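CghA (Chaetomium globosum, PDB 6KBC) is a fungal protein of the Diels-Alderase family, built of two calycin-like beta domains that together hold a ligand pocket. Local coordinates at residues Lys321-Phe329 with Lys338-His346. Numbering follows the deposited sequence.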
# COMPACT_ATOMS: atom_id res chain seq x y z
N LYS A 321 -16.75 1.84 13.52
CA LYS A 321 -16.18 1.49 14.82
C LYS A 321 -15.72 0.03 14.82
O LYS A 321 -16.12 -0.77 15.67
CB LYS A 321 -17.23 1.75 15.90
CG LYS A 321 -17.77 3.19 15.95
CD LYS A 321 -16.66 4.23 15.81
CE LYS A 321 -17.15 5.66 16.10
NZ LYS A 321 -18.24 6.00 15.17
N ASN A 322 -14.91 -0.34 13.83
CA ASN A 322 -14.56 -1.74 13.66
C ASN A 322 -13.33 -2.11 14.50
O ASN A 322 -12.45 -1.29 14.77
CB ASN A 322 -14.30 -2.08 12.18
CG ASN A 322 -13.16 -1.29 11.58
OD1 ASN A 322 -13.11 -0.06 11.71
ND2 ASN A 322 -12.24 -1.99 10.91
N VAL A 323 -13.29 -3.38 14.93
CA VAL A 323 -12.15 -3.87 15.69
C VAL A 323 -11.14 -4.54 14.77
O VAL A 323 -10.10 -4.99 15.24
CB VAL A 323 -12.63 -4.82 16.80
CG1 VAL A 323 -13.59 -4.04 17.80
CG2 VAL A 323 -13.32 -6.02 16.22
N GLY A 324 -11.43 -4.61 13.48
CA GLY A 324 -10.53 -5.27 12.55
C GLY A 324 -11.28 -5.61 11.28
O GLY A 324 -12.38 -5.11 11.04
N TYR A 325 -10.68 -6.49 10.50
CA TYR A 325 -11.25 -6.92 9.24
C TYR A 325 -11.12 -8.42 9.14
O TYR A 325 -10.11 -9.00 9.57
CB TYR A 325 -10.53 -6.28 8.05
CG TYR A 325 -11.18 -5.03 7.49
CD1 TYR A 325 -12.19 -5.12 6.54
CD2 TYR A 325 -10.75 -3.76 7.89
CE1 TYR A 325 -12.79 -3.97 6.02
CE2 TYR A 325 -11.32 -2.62 7.38
CZ TYR A 325 -12.34 -2.73 6.43
OH TYR A 325 -12.91 -1.59 5.91
N ARG A 326 -12.12 -9.06 8.55
CA ARG A 326 -12.00 -10.43 8.11
C ARG A 326 -11.67 -10.43 6.63
O ARG A 326 -12.26 -9.66 5.87
CB ARG A 326 -13.30 -11.21 8.37
CG ARG A 326 -13.29 -12.63 7.82
CD ARG A 326 -14.42 -13.43 8.47
NE ARG A 326 -14.17 -13.51 9.91
CZ ARG A 326 -15.11 -13.64 10.85
NH1 ARG A 326 -16.39 -13.73 10.51
NH2 ARG A 326 -14.75 -13.67 12.13
N LEU A 327 -10.68 -11.25 6.25
CA LEU A 327 -10.32 -11.48 4.85
C LEU A 327 -10.61 -12.93 4.53
O LEU A 327 -10.00 -13.83 5.11
CB LEU A 327 -8.84 -11.21 4.58
CG LEU A 327 -8.31 -9.80 4.80
CD1 LEU A 327 -6.83 -9.77 4.37
CD2 LEU A 327 -9.15 -8.81 4.03
N GLU A 328 -11.50 -13.15 3.58
CA GLU A 328 -11.80 -14.50 3.12
C GLU A 328 -11.35 -14.60 1.67
O GLU A 328 -11.94 -13.97 0.79
CB GLU A 328 -13.28 -14.81 3.25
CG GLU A 328 -13.71 -16.15 2.70
CD GLU A 328 -15.19 -16.14 2.46
OE1 GLU A 328 -15.92 -16.69 3.29
OE2 GLU A 328 -15.63 -15.54 1.44
N PHE A 329 -10.31 -15.39 1.42
CA PHE A 329 -9.83 -15.60 0.06
C PHE A 329 -10.46 -16.86 -0.50
O PHE A 329 -10.62 -17.85 0.21
CB PHE A 329 -8.30 -15.73 0.02
CG PHE A 329 -7.58 -14.44 0.19
CD1 PHE A 329 -7.26 -13.67 -0.91
CD2 PHE A 329 -7.21 -14.00 1.45
CE1 PHE A 329 -6.56 -12.48 -0.75
CE2 PHE A 329 -6.53 -12.82 1.62
CZ PHE A 329 -6.20 -12.05 0.51
N LYS A 338 -10.79 -22.25 0.41
CA LYS A 338 -11.07 -20.95 1.00
C LYS A 338 -10.18 -20.78 2.21
O LYS A 338 -9.98 -21.72 2.99
CB LYS A 338 -12.55 -20.82 1.42
CG LYS A 338 -13.51 -20.75 0.26
CD LYS A 338 -14.85 -20.03 0.60
CE LYS A 338 -15.31 -20.33 2.01
NZ LYS A 338 -16.63 -19.64 2.34
N TRP A 339 -9.63 -19.59 2.36
CA TRP A 339 -8.89 -19.24 3.56
C TRP A 339 -9.57 -18.04 4.20
O TRP A 339 -10.02 -17.13 3.49
CB TRP A 339 -7.45 -18.91 3.23
CG TRP A 339 -6.74 -20.00 2.48
CD1 TRP A 339 -5.92 -20.97 3.01
CD2 TRP A 339 -6.78 -20.24 1.07
NE1 TRP A 339 -5.44 -21.79 2.00
CE2 TRP A 339 -5.94 -21.35 0.80
CE3 TRP A 339 -7.42 -19.60 0.00
CZ2 TRP A 339 -5.75 -21.85 -0.49
CZ3 TRP A 339 -7.20 -20.09 -1.28
CH2 TRP A 339 -6.39 -21.21 -1.51
N SER A 340 -9.67 -18.05 5.52
CA SER A 340 -10.27 -16.94 6.25
C SER A 340 -9.30 -16.49 7.32
O SER A 340 -8.75 -17.32 8.06
CB SER A 340 -11.60 -17.35 6.89
OG SER A 340 -12.29 -16.19 7.30
N PHE A 341 -9.08 -15.18 7.39
CA PHE A 341 -8.20 -14.61 8.39
C PHE A 341 -8.90 -13.47 9.08
O PHE A 341 -9.59 -12.67 8.44
CB PHE A 341 -6.87 -14.10 7.79
CG PHE A 341 -6.14 -15.15 7.01
CD1 PHE A 341 -5.26 -16.01 7.66
CD2 PHE A 341 -6.35 -15.29 5.65
CE1 PHE A 341 -4.56 -16.99 6.94
CE2 PHE A 341 -5.66 -16.27 4.94
CZ PHE A 341 -4.79 -17.12 5.59
N ASP A 342 -8.72 -13.39 10.38
CA ASP A 342 -9.17 -12.23 11.14
C ASP A 342 -7.96 -11.37 11.42
O ASP A 342 -6.93 -11.86 11.92
CB ASP A 342 -9.86 -12.66 12.43
CG ASP A 342 -11.29 -13.12 12.18
OD1 ASP A 342 -11.71 -13.13 10.99
OD2 ASP A 342 -11.99 -13.45 13.15
N LEU A 343 -8.06 -10.10 11.06
CA LEU A 343 -6.99 -9.14 11.26
C LEU A 343 -7.51 -8.16 12.30
O LEU A 343 -8.33 -7.29 11.98
CB LEU A 343 -6.63 -8.43 9.97
CG LEU A 343 -5.71 -9.21 9.01
CD1 LEU A 343 -6.35 -10.48 8.53
CD2 LEU A 343 -5.42 -8.31 7.86
N ARG A 344 -7.07 -8.30 13.54
CA ARG A 344 -7.65 -7.52 14.62
C ARG A 344 -6.70 -6.41 15.02
O ARG A 344 -5.49 -6.64 15.15
CB ARG A 344 -8.03 -8.41 15.81
CG ARG A 344 -9.12 -9.38 15.40
CD ARG A 344 -9.53 -10.34 16.50
NE ARG A 344 -10.62 -11.19 16.04
CZ ARG A 344 -11.90 -10.85 16.11
NH1 ARG A 344 -12.26 -9.67 16.62
NH2 ARG A 344 -12.83 -11.69 15.65
N HIS A 345 -7.26 -5.21 15.20
CA HIS A 345 -6.49 -4.02 15.53
C HIS A 345 -5.73 -4.22 16.83
O HIS A 345 -6.35 -4.33 17.90
CB HIS A 345 -7.41 -2.81 15.65
CG HIS A 345 -8.14 -2.47 14.39
ND1 HIS A 345 -9.34 -1.80 14.38
CD2 HIS A 345 -7.82 -2.71 13.09
CE1 HIS A 345 -9.74 -1.64 13.13
NE2 HIS A 345 -8.83 -2.17 12.33
N HIS A 346 -4.40 -4.23 16.74
CA HIS A 346 -3.55 -4.43 17.89
C HIS A 346 -2.92 -3.14 18.38
O HIS A 346 -2.88 -2.90 19.59
CB HIS A 346 -2.44 -5.45 17.57
CG HIS A 346 -1.51 -5.68 18.71
ND1 HIS A 346 -1.83 -6.47 19.79
CD2 HIS A 346 -0.27 -5.19 18.96
CE1 HIS A 346 -0.83 -6.47 20.65
NE2 HIS A 346 0.13 -5.70 20.17
O HOH W 1 -14.84 -16.68 6.43
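Tyr325 with Leu343, Leu327 with Phe341 and Phe329 with Trp339 are antiparallel hydrogen-bonded pairs, each trading two backbone bonds. The bond from His345 N to Val323 O extends the pairing past Tyr325 and Leu343.

Ionic contacts dominate the face bearing Arg326, Asp342 and Arg344. Arg326 grips the carboxylate side-on: NE meets Asp342 OD1 at 2.7 Å and NH2 meets Asp342 OD2 at 3.0 Å, both on syn lone pairs, the guanidinium and carboxylate planes 14° apart. Arg326 CG lies anti to the backbone N (chi1 175°) and a bend at chi3 turns the guanidinium onto Asp342. Arg344, its NH1 bonded to Asp310 O, brings NH2 to the same OD2 from above the carboxylate plane, so Asp342 probably offsets both positive charges. Lys338 NZ, also bonded to Asp295 O, makes a salt bridge to Glu328 OE1 at 3.2 Å, while Arg304 and Arg330 hold OE2.

In this beta hairpin of the C-terminal calycin-like domain the other face is largely apolar: Leu327 CD1 touches Leu343 CD2 at 4.0 Å, Phe329 CB packs on Trp339 CE3, and strands 239-249 and 269-277 cover them.

Gly324 CA makes a CH-pi contact 3.7 Å from the His345 ring centroid, and His345 NE2 is hydrogen-bonded to Glu390 OE1.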